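Local coordinates for protein ethylbenzene dehydrogenase alpha-subunit (Aromatoleum aromaticum, PDB 2IVF) that serves as the alpha subunit of a dehydrogenase of the molybdopterin oxidoreductase family, holding a molybdenum atom, two pterin guanine dinucleotides and an iron-sulfur cluster, at residues A305-I315 with L405-P414; Y452-L463 with E826-P835. All coordinates share one frame; numbering follows the deposited sequence.

Contact 1. Residues A305-I315 with L405-P414; sequences AFWLGLSQVMI and LREHLKDYTP
Leu308 and Tyr412 each have a first torsion (chi1 -67° and -62°) that swings CG beside its own backbone N, and the two side chains lie alongside each other, pointing the same way. Leu308 CD1 thus comes over the centre of the Tyr412 ring, 3.7 Å from the centroid, a CH-pi contact that suits a branched alkyl chain against a flat aromatic face. Leu409, buried, splits its methyls along the helix: CD2 lies 3.5 Å from Leu308 O, and CD1 meets Ile315 CD1 at 3.6 Å. The backbones come close at Gly309, whose CA makes a nearly straight CH···O contact of 3.4 Å with Tyr412 O. That buried carbonyl has no hydrogen-bond partner. Gln312 bends at chi2 (-82°), bringing NE2 3.3 Å from Pro414 CD while its CG rests on Leu409 O. Further along, Val313 CG2 packs on Pro414 CG, apolar against apolar.

Within this part of the molybdopterin oxidoreductase region, helix 303-316 is thus joined to the end of helix 401-408 and the turn leading into helix 414-421. Helix 425-437 packs on Phe306, Leu310 and Met314, while helix 454-467 meets Trp307, which also stacks edge-to-face with Phe251 of strand 249-253.

Contact 2. Residues Y452-L463 with E826-P835; sequences YHGDLMERSLFL and ESLPTHKDTP
Arg459 and Pro829 meet where helix 454-467 packs tightly against an irregular loop. Bent at chi3 (63°), the arginine turns its guanidinium edge to the loop backbone. NH1 donates to Glu826 O at 2.9 Å in an almost straight bond (166°), while NH2 reaches Ser827 O at 3.1 Å from above the carbonyl plane, in a more bent bond. Pro829 N sits over one guanidinium face. A long, multiply donating side chain suits this place, since it can serve successive loop carbonyls; NH2 also bonds to Phe814 O. A water accepts from NH1 and donates to Glu826 OE1 and, weakly, to Asp455 OD2, bridging guanidinium and carboxylates. Asp455 OD2, hydrogen-bonded to His944 NE2, and Glu826 OE1 approach to 4.1 Å; Lys941, salt-bridged to both residues, probably offsets their repulsion. Pro829 CB lies 3.4 Å from Ser460 OG, a small hydroxyl turned back onto Leu456 O. Leu456 fills the middle, its CB 3.4 Å from Thr830 O. At the far end packing is tight again: Pro835 CG stands over the Tyr452 ring, 3.4 Å from the centroid.

The looser side lies at partly exposed Lys832 and exposed Asp833. Lys832 CB covers one face of His453, and a water links His453 NE2 to Asp833 O; ND1 is hydrogen-bonded to Lys941 NZ. Lys832 NZ pairs with Glu826 OE2 and Asp567.

Met457 touches the bound MGD, so the loop packs against a helix bordering that ligand. Helix 226-232 also meets Arg459 and Phe462, and helix 303-316 meets Met457, Ser460 and Leu461. Helix 401-408 packs on Leu463, Leu828 and Thr830; the loop continues toward strand 843-846.

How the contacts relate
From the N terminus, contact 1 closes first: helix 303-316 is rejoined by 405-414 after 89 intervening residues that include several strands. Contact 2 opens only afterwards, at 452-463, and closes a far longer excursion of 362 residues when 826-835 returns. The two loops are therefore in series, neither nested nor crossed. In space they adjoin: the centres of contacts 1 and 2 lie about 13 Å apart. His408 NE2 probably bonds to Pro829 O, Tyr412 OH probably accepts from His831 N, and Leu308 CD1 packs on Thr830 CA. Together they tie helices 303-316, 401-408 and 454-467 to the late loop leading to strand 843-846.

Contact 1. Residues A305-I315 with L405-P414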
loop_
_atom_site.group_PDB
_atom_site.type_symbol
_atom_site.label_atom_id
_atom_site.label_comp_id
_atom_site.label_asym_id
_atom_site.label_seq_id
_atom_site.Cartn_x
_atom_site.Cartn_y
_atom_site.Cartn_z
ATOM N N ALA A 305 4.705 29.446 -4.967
ATOM C CA ALA A 305 5.432 30.209 -5.971
ATOM C C ALA A 305 5.098 29.655 -7.367
ATOM O O ALA A 305 5.016 30.399 -8.350
ATOM C CB ALA A 305 6.940 30.181 -5.684
ATOM N N PHE A 306 4.984 28.346 -7.469
ATOM C CA PHE A 306 4.652 27.738 -8.770
ATOM C C PHE A 306 3.293 28.249 -9.219
ATOM O O PHE A 306 3.132 28.763 -10.324
ATOM C CB PHE A 306 4.733 26.217 -8.720
ATOM C CG PHE A 306 4.113 25.535 -9.928
ATOM C CD1 PHE A 306 4.794 25.446 -11.140
ATOM C CD2 PHE A 306 2.845 25.016 -9.855
ATOM C CE1 PHE A 306 4.190 24.855 -12.247
ATOM C CE2 PHE A 306 2.252 24.452 -10.948
ATOM C CZ PHE A 306 2.931 24.364 -12.144
ATOM N N TRP A 307 2.317 28.156 -8.340
ATOM C CA TRP A 307 0.954 28.480 -8.712
ATOM C C TRP A 307 0.759 29.981 -8.882
ATOM O O TRP A 307 0.011 30.397 -9.763
ATOM C CB TRP A 307 -0.049 27.927 -7.714
ATOM C CG TRP A 307 -0.192 26.501 -7.787
ATOM C CD1 TRP A 307 0.265 25.613 -6.904
ATOM C CD2 TRP A 307 -0.841 25.767 -8.816
ATOM N NE1 TRP A 307 -0.042 24.346 -7.303
ATOM C CE2 TRP A 307 -0.741 24.416 -8.480
ATOM C CE3 TRP A 307 -1.515 26.125 -9.996
ATOM C CZ2 TRP A 307 -1.275 23.408 -9.276
ATOM C CZ3 TRP A 307 -2.041 25.112 -10.785
ATOM C CH2 TRP A 307 -1.935 23.784 -10.409
ATOM N N LEU A 308 1.496 30.780 -8.138
ATOM C CA LEU A 308 1.426 32.208 -8.360
ATOM C C LEU A 308 2.088 32.554 -9.733
ATOM O O LEU A 308 1.666 33.470 -10.440
ATOM C CB LEU A 308 2.084 32.933 -7.202
ATOM C CG LEU A 308 1.333 32.794 -5.862
ATOM C CD1 LEU A 308 2.147 33.356 -4.681
ATOM C CD2 LEU A 308 -0.040 33.496 -5.945
ATOM N N GLY A 309 3.152 31.854 -10.078
ATOM C CA GLY A 309 3.782 32.016 -11.398
ATOM C C GLY A 309 2.787 31.735 -12.510
ATOM O O GLY A 309 2.685 32.509 -13.490
ATOM N N LEU A 310 2.007 30.671 -12.345
ATOM C CA LEU A 310 0.959 30.328 -13.302
ATOM C C LEU A 310 -0.085 31.445 -13.377
ATOM O O LEU A 310 -0.569 31.781 -14.447
ATOM C CB LEU A 310 0.277 29.009 -12.944
ATOM C CG LEU A 310 0.796 27.741 -13.658
ATOM C CD1 LEU A 310 2.319 27.567 -13.603
ATOM C CD2 LEU A 310 0.039 26.497 -13.192
ATOM N N SER A 311 -0.468 31.986 -12.226
ATOM C CA SER A 311 -1.453 33.045 -12.202
ATOM C C SER A 311 -0.914 34.285 -12.862
ATOM O O SER A 311 -1.644 34.980 -13.565
ATOM C CB SER A 311 -1.841 33.367 -10.777
ATOM O OG SER A 311 -2.361 32.216 -10.140
ATOM N N GLN A 312 0.370 34.591 -12.620
ATOM C CA GLN A 312 0.997 35.736 -13.225
ATOM C C GLN A 312 0.997 35.600 -14.735
ATOM O O GLN A 312 0.743 36.563 -15.448
ATOM C CB GLN A 312 2.418 35.927 -12.708
ATOM C CG GLN A 312 3.020 37.288 -13.030
ATOM C CD GLN A 312 3.614 37.439 -14.431
ATOM O OE1 GLN A 312 3.826 38.570 -14.883
ATOM N NE2 GLN A 312 3.863 36.326 -15.123
ATOM N N VAL A 313 1.237 34.395 -15.214
ATOM C CA VAL A 313 1.205 34.125 -16.652
ATOM C C VAL A 313 -0.161 34.436 -17.257
ATOM O O VAL A 313 -0.258 35.171 -18.246
ATOM C CB VAL A 313 1.650 32.709 -16.956
ATOM C CG1 VAL A 313 1.331 32.313 -18.436
ATOM C CG2 VAL A 313 3.113 32.557 -16.663
ATOM N N MET A 314 -1.217 33.890 -16.650
ATOM C CA MET A 314 -2.552 34.073 -17.139
ATOM C C MET A 314 -2.981 35.511 -17.067
ATOM O O MET A 314 -3.716 35.968 -17.930
ATOM C CB MET A 314 -3.546 33.223 -16.343
ATOM C CG MET A 314 -3.331 31.746 -16.452
ATOM S SD MET A 314 -4.699 30.808 -15.723
ATOM C CE MET A 314 -4.115 30.609 -14.060
ATOM N N ILE A 315 -2.552 36.230 -16.041
ATOM C CA ILE A 315 -2.919 37.647 -15.956
ATOM C C ILE A 315 -2.123 38.441 -16.990
ATOM O O ILE A 315 -2.704 39.158 -17.805
ATOM C CB ILE A 315 -2.790 38.173 -14.506
ATOM C CG1 ILE A 315 -3.897 37.519 -13.650
ATOM C CG2 ILE A 315 -2.841 39.728 -14.444
ATOM C CD1 ILE A 315 -3.787 37.792 -12.179
ATOM N N LEU A 405 -3.368 42.266 -6.532
ATOM C CA LEU A 405 -2.738 41.057 -6.982
ATOM C C LEU A 405 -1.794 41.269 -8.153
ATOM O O LEU A 405 -0.745 40.594 -8.222
ATOM C CB LEU A 405 -3.801 40.061 -7.361
ATOM C CG LEU A 405 -3.330 38.673 -7.711
ATOM C CD1 LEU A 405 -2.608 37.974 -6.530
ATOM C CD2 LEU A 405 -4.578 37.880 -8.135
ATOM N N ARG A 406 -2.193 42.109 -9.114
ATOM C CA ARG A 406 -1.315 42.437 -10.238
ATOM C C ARG A 406 0.017 42.948 -9.717
ATOM O O ARG A 406 1.051 42.533 -10.201
ATOM C CB ARG A 406 -1.901 43.521 -11.149
ATOM C CG ARG A 406 -3.074 43.063 -11.970
ATOM C CD ARG A 406 -3.631 44.220 -12.711
ATOM N NE ARG A 406 -2.962 44.392 -13.990
ATOM C CZ ARG A 406 -2.914 45.530 -14.673
ATOM N NH1 ARG A 406 -3.448 46.663 -14.210
ATOM N NH2 ARG A 406 -2.304 45.530 -15.843
ATOM N N GLU A 407 -0.012 43.852 -8.743
ATOM C CA GLU A 407 1.225 44.354 -8.129
ATOM C C GLU A 407 2.013 43.199 -7.483
ATOM O O GLU A 407 3.208 43.042 -7.688
ATOM C CB GLU A 407 0.887 45.461 -7.110
ATOM C CG GLU A 407 2.034 45.952 -6.223
ATOM C CD GLU A 407 1.594 47.022 -5.174
ATOM O OE1 GLU A 407 1.534 46.699 -3.949
ATOM O OE2 GLU A 407 1.319 48.188 -5.565
ATOM N N HIS A 408 1.318 42.404 -6.685
ATOM C CA HIS A 408 1.917 41.382 -5.867
ATOM C C HIS A 408 2.593 40.320 -6.758
ATOM O O HIS A 408 3.685 39.842 -6.449
ATOM C CB HIS A 408 0.792 40.776 -5.036
ATOM C CG HIS A 408 1.176 39.562 -4.257
ATOM N ND1 HIS A 408 2.108 39.592 -3.250
ATOM C CD2 HIS A 408 0.694 38.299 -4.289
ATOM C CE1 HIS A 408 2.216 38.383 -2.726
ATOM N NE2 HIS A 408 1.357 37.583 -3.326
ATOM N N LEU A 409 1.943 39.998 -7.875
ATOM C CA LEU A 409 2.442 38.973 -8.771
ATOM C C LEU A 409 3.652 39.478 -9.567
ATOM O O LEU A 409 4.285 38.682 -10.276
ATOM C CB LEU A 409 1.347 38.498 -9.742
ATOM C CG LEU A 409 0.270 37.613 -9.103
ATOM C CD1 LEU A 409 -0.854 37.345 -10.088
ATOM C CD2 LEU A 409 0.853 36.282 -8.561
ATOM N N LYS A 410 4.011 40.753 -9.439
ATOM C CA LYS A 410 5.297 41.201 -9.999
ATOM C C LYS A 410 6.519 40.463 -9.397
ATOM O O LYS A 410 7.591 40.420 -9.994
ATOM C CB LYS A 410 5.448 42.709 -9.880
ATOM C CG LYS A 410 4.457 43.413 -10.805
ATOM C CD LYS A 410 4.603 44.911 -10.825
ATOM C CE LYS A 410 3.588 45.524 -11.788
ATOM N NZ LYS A 410 3.615 47.020 -11.701
ATOM N N ASP A 411 6.340 39.892 -8.219
ATOM C CA ASP A 411 7.369 39.121 -7.549
ATOM C C ASP A 411 7.309 37.647 -7.973
ATOM O O ASP A 411 8.138 36.863 -7.527
ATOM C CB ASP A 411 7.232 39.305 -6.013
ATOM C CG ASP A 411 7.583 40.737 -5.555
ATOM O OD1 ASP A 411 8.352 41.437 -6.272
ATOM O OD2 ASP A 411 7.070 41.186 -4.504
ATOM N N TYR A 412 6.357 37.285 -8.847
ATOM C CA TYR A 412 6.103 35.912 -9.253
ATOM C C TYR A 412 6.013 35.824 -10.774
ATOM O O TYR A 412 5.273 35.033 -11.317
ATOM C CB TYR A 412 4.824 35.353 -8.580
ATOM C CG TYR A 412 4.950 35.307 -7.090
ATOM C CD1 TYR A 412 5.543 34.210 -6.463
ATOM C CD2 TYR A 412 4.533 36.379 -6.292
ATOM C CE1 TYR A 412 5.735 34.188 -5.091
ATOM C CE2 TYR A 412 4.682 36.344 -4.902
ATOM C CZ TYR A 412 5.286 35.242 -4.322
ATOM O OH TYR A 412 5.490 35.203 -2.963
ATOM N N THR A 413 6.781 36.646 -11.469
ATOM C CA THR A 413 6.966 36.419 -12.887
ATOM C C THR A 413 7.581 35.014 -12.986
ATOM O O THR A 413 8.127 34.489 -12.018
ATOM C CB THR A 413 7.907 37.470 -13.498
ATOM O OG1 THR A 413 9.209 37.337 -12.889
ATOM C CG2 THR A 413 7.337 38.905 -13.264
ATOM N N PRO A 414 7.456 34.370 -14.129
ATOM C CA PRO A 414 8.019 33.024 -14.203
ATOM C C PRO A 414 9.493 32.905 -13.828
ATOM O O PRO A 414 9.889 31.945 -13.195
ATOM C CB PRO A 414 7.793 32.645 -15.665
ATOM C CG PRO A 414 6.621 33.427 -16.072
ATOM C CD PRO A 414 6.770 34.747 -15.371
#

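Contact 2. Residues Y452-L463 with E826-P835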
loop_
_atom_site.group_PDB
_atom_site.type_symbol
_atom_site.label_atom_id
_atom_site.label_comp_id
_atom_site.label_asym_id
_atom_site.label_seq_id
_atom_site.Cartn_x
_atom_site.Cartn_y
_atom_site.Cartn_z
ATOM N N TYR A 452 3.585 23.385 6.704
ATOM C CA TYR A 452 3.291 24.535 7.570
ATOM C C TYR A 452 2.410 25.561 6.867
ATOM O O TYR A 452 1.421 26.069 7.432
ATOM C CB TYR A 452 4.592 25.184 7.974
ATOM C CG TYR A 452 4.531 26.175 9.106
ATOM C CD1 TYR A 452 4.149 27.487 8.875
ATOM C CD2 TYR A 452 4.941 25.826 10.388
ATOM C CE1 TYR A 452 4.152 28.436 9.917
ATOM C CE2 TYR A 452 4.945 26.767 11.424
ATOM C CZ TYR A 452 4.540 28.053 11.191
ATOM O OH TYR A 452 4.596 29.002 12.236
ATOM N N HIS A 453 2.791 25.854 5.629
ATOM C CA HIS A 453 2.112 26.833 4.810
ATOM C C HIS A 453 1.261 26.158 3.714
ATOM O O HIS A 453 1.089 26.724 2.636
ATOM C CB HIS A 453 3.144 27.760 4.142
ATOM C CG HIS A 453 3.880 28.624 5.103
ATOM N ND1 HIS A 453 3.227 29.475 5.960
ATOM C CD2 HIS A 453 5.198 28.742 5.384
ATOM C CE1 HIS A 453 4.109 30.092 6.725
ATOM N NE2 HIS A 453 5.315 29.674 6.394
ATOM N N GLY A 454 0.716 24.970 3.965
ATOM C CA GLY A 454 -0.124 24.321 2.959
ATOM C C GLY A 454 -1.305 25.215 2.598
ATOM O O GLY A 454 -1.803 25.154 1.497
ATOM N N ASP A 455 -1.782 26.015 3.546
ATOM C CA ASP A 455 -2.904 26.911 3.256
ATOM C C ASP A 455 -2.510 27.864 2.146
ATOM O O ASP A 455 -3.266 28.026 1.203
ATOM C CB ASP A 455 -3.415 27.678 4.508
ATOM C CG ASP A 455 -2.362 28.471 5.208
ATOM O OD1 ASP A 455 -1.141 28.235 5.023
ATOM O OD2 ASP A 455 -2.783 29.306 6.036
ATOM N N LEU A 456 -1.307 28.445 2.228
ATOM C CA LEU A 456 -0.808 29.329 1.168
ATOM C C LEU A 456 -0.638 28.649 -0.137
ATOM O O LEU A 456 -0.952 29.216 -1.175
ATOM C CB LEU A 456 0.520 29.960 1.538
ATOM C CG LEU A 456 0.404 31.058 2.598
ATOM C CD1 LEU A 456 1.828 31.516 2.998
ATOM C CD2 LEU A 456 -0.456 32.281 2.155
ATOM N N MET A 457 -0.108 27.427 -0.087
ATOM C CA MET A 457 0.042 26.611 -1.279
ATOM C C MET A 457 -1.277 26.314 -1.950
ATOM O O MET A 457 -1.382 26.340 -3.180
ATOM C CB MET A 457 0.722 25.296 -0.870
ATOM C CG MET A 457 2.154 25.502 -0.302
ATOM S SD MET A 457 2.877 24.074 0.614
ATOM C CE MET A 457 2.635 22.694 -0.491
ATOM N N GLU A 458 -2.279 25.963 -1.132
ATOM C CA GLU A 458 -3.632 25.722 -1.613
ATOM C C GLU A 458 -4.298 27.009 -2.107
ATOM O O GLU A 458 -4.895 27.005 -3.153
ATOM C CB GLU A 458 -4.513 25.103 -0.506
ATOM C CG GLU A 458 -4.150 23.664 -0.187
ATOM C CD GLU A 458 -4.652 23.225 1.187
ATOM O OE1 GLU A 458 -5.699 23.755 1.588
ATOM O OE2 GLU A 458 -4.005 22.362 1.840
ATOM N N ARG A 459 -4.244 28.100 -1.351
ATOM C CA ARG A 459 -4.845 29.335 -1.842
ATOM C C ARG A 459 -4.305 29.718 -3.226
ATOM O O ARG A 459 -5.026 30.215 -4.099
ATOM C CB ARG A 459 -4.611 30.446 -0.833
ATOM C CG ARG A 459 -5.374 30.234 0.418
ATOM C CD ARG A 459 -4.959 31.260 1.475
ATOM N NE ARG A 459 -5.277 32.632 1.066
ATOM C CZ ARG A 459 -4.701 33.713 1.544
ATOM N NH1 ARG A 459 -3.762 33.618 2.467
ATOM N NH2 ARG A 459 -5.085 34.892 1.120
ATOM N N SER A 460 -3.022 29.471 -3.436
ATOM C CA SER A 460 -2.377 29.868 -4.671
ATOM C C SER A 460 -2.872 28.993 -5.807
ATOM O O SER A 460 -3.134 29.477 -6.895
ATOM C CB SER A 460 -0.856 29.796 -4.516
ATOM O OG SER A 460 -0.410 30.620 -3.494
ATOM N N LEU A 461 -3.019 27.697 -5.550
ATOM C CA LEU A 461 -3.608 26.786 -6.556
ATOM C C LEU A 461 -5.040 27.205 -6.856
ATOM O O LEU A 461 -5.428 27.327 -8.013
ATOM C CB LEU A 461 -3.572 25.324 -6.071
ATOM C CG LEU A 461 -4.134 24.205 -6.970
ATOM C CD1 LEU A 461 -3.478 22.816 -6.601
ATOM C CD2 LEU A 461 -5.671 24.118 -6.859
ATOM N N PHE A 462 -5.843 27.489 -5.835
ATOM C CA PHE A 462 -7.198 27.959 -6.118
ATOM C C PHE A 462 -7.280 29.270 -6.874
ATOM O O PHE A 462 -8.223 29.482 -7.643
ATOM C CB PHE A 462 -8.027 27.980 -4.830
ATOM C CG PHE A 462 -8.236 26.626 -4.275
ATOM C CD1 PHE A 462 -8.706 25.636 -5.100
ATOM C CD2 PHE A 462 -7.952 26.308 -2.957
ATOM C CE1 PHE A 462 -8.903 24.316 -4.635
ATOM C CE2 PHE A 462 -8.158 24.991 -2.500
ATOM C CZ PHE A 462 -8.596 24.008 -3.349
ATOM N N LEU A 463 -6.290 30.142 -6.711
ATOM C CA LEU A 463 -6.243 31.391 -7.466
ATOM C C LEU A 463 -6.060 31.101 -8.941
ATOM O O LEU A 463 -6.732 31.670 -9.763
ATOM C CB LEU A 463 -5.130 32.316 -6.926
ATOM C CG LEU A 463 -4.920 33.596 -7.732
ATOM C CD1 LEU A 463 -6.229 34.444 -7.772
ATOM C CD2 LEU A 463 -3.722 34.401 -7.163
ATOM N N GLU A 826 0.176 37.686 4.730
ATOM C CA GLU A 826 -0.610 36.636 4.061
ATOM C C GLU A 826 -2.026 37.069 3.611
ATOM O O GLU A 826 -2.903 36.213 3.352
ATOM C CB GLU A 826 -0.706 35.400 4.957
ATOM C CG GLU A 826 0.599 34.790 5.234
ATOM C CD GLU A 826 0.522 33.467 5.926
ATOM O OE1 GLU A 826 -0.482 32.740 5.749
ATOM O OE2 GLU A 826 1.512 33.149 6.627
ATOM N N SER A 827 -2.267 38.359 3.476
ATOM C CA SER A 827 -3.584 38.817 2.992
ATOM C C SER A 827 -3.895 38.310 1.596
ATOM O O SER A 827 -5.043 37.977 1.304
ATOM C CB SER A 827 -3.662 40.322 3.016
ATOM O OG SER A 827 -2.586 40.891 2.275
ATOM N N LEU A 828 -2.872 38.216 0.746
ATOM C CA LEU A 828 -2.996 37.522 -0.531
ATOM C C LEU A 828 -2.240 36.204 -0.494
ATOM O O LEU A 828 -1.297 36.049 0.294
ATOM C CB LEU A 828 -2.445 38.385 -1.681
ATOM C CG LEU A 828 -3.287 39.560 -2.194
ATOM C CD1 LEU A 828 -2.479 40.396 -3.194
ATOM C CD2 LEU A 828 -4.635 39.066 -2.832
ATOM N N PRO A 829 -2.606 35.271 -1.385
ATOM C CA PRO A 829 -1.772 34.068 -1.477
ATOM C C PRO A 829 -0.344 34.513 -1.820
ATOM O O PRO A 829 -0.147 35.481 -2.531
ATOM C CB PRO A 829 -2.395 33.263 -2.614
ATOM C CG PRO A 829 -3.760 33.878 -2.829
ATOM C CD PRO A 829 -3.674 35.290 -2.403
ATOM N N THR A 830 0.629 33.824 -1.255
ATOM C CA THR A 830 1.993 34.270 -1.293
ATOM C C THR A 830 2.849 33.071 -0.967
ATOM O O THR A 830 2.360 32.104 -0.371
ATOM C CB THR A 830 2.254 35.379 -0.294
ATOM O OG1 THR A 830 3.510 35.984 -0.626
ATOM C CG2 THR A 830 2.281 34.811 1.137
ATOM N N HIS A 831 4.108 33.132 -1.388
ATOM C CA HIS A 831 5.060 32.068 -1.101
ATOM C C HIS A 831 5.860 32.406 0.174
ATOM O O HIS A 831 6.412 33.528 0.319
ATOM C CB HIS A 831 6.054 31.885 -2.239
ATOM C CG HIS A 831 7.171 30.966 -1.868
ATOM N ND1 HIS A 831 6.939 29.690 -1.405
ATOM C CD2 HIS A 831 8.505 31.160 -1.789
ATOM C CE1 HIS A 831 8.092 29.125 -1.087
ATOM N NE2 HIS A 831 9.056 29.988 -1.324
ATOM N N LYS A 832 5.847 31.468 1.114
ATOM C CA LYS A 832 6.747 31.494 2.264
ATOM C C LYS A 832 7.436 30.177 2.321
ATOM O O LYS A 832 6.780 29.148 2.239
ATOM C CB LYS A 832 6.004 31.695 3.582
ATOM C CG LYS A 832 5.448 33.135 3.775
ATOM C CD LYS A 832 4.741 33.280 5.153
ATOM C CE LYS A 832 4.230 34.684 5.482
ATOM N NZ LYS A 832 3.660 34.666 6.860
ATOM N N ASP A 833 8.751 30.198 2.479
ATOM C CA ASP A 833 9.465 28.950 2.650
ATOM C C ASP A 833 9.123 28.293 3.995
ATOM O O ASP A 833 8.709 28.949 4.965
ATOM C CB ASP A 833 10.960 29.071 2.342
ATOM C CG ASP A 833 11.241 29.039 0.794
ATOM O OD1 ASP A 833 11.857 29.976 0.290
ATOM O OD2 ASP A 833 10.824 28.090 0.064
ATOM N N THR A 834 9.157 26.967 4.007
ATOM C CA THR A 834 8.933 26.238 5.248
ATOM C C THR A 834 9.771 26.818 6.355
ATOM O O THR A 834 10.967 27.086 6.149
ATOM C CB THR A 834 9.394 24.796 5.078
ATOM O OG1 THR A 834 8.958 24.330 3.791
ATOM C CG2 THR A 834 8.840 23.917 6.220
ATOM N N PRO A 835 9.178 27.045 7.538
ATOM C CA PRO A 835 9.984 27.432 8.685
ATOM C C PRO A 835 11.078 26.396 8.975
ATOM O O PRO A 835 10.932 25.241 8.610
ATOM C CB PRO A 835 8.960 27.460 9.794
ATOM C CG PRO A 835 7.733 27.881 9.125
ATOM C CD PRO A 835 7.745 27.049 7.880
HETATM O O HOH W 1 7.991 30.606 7.019
HETATM O O HOH W 2 -2.664 31.756 4.409
#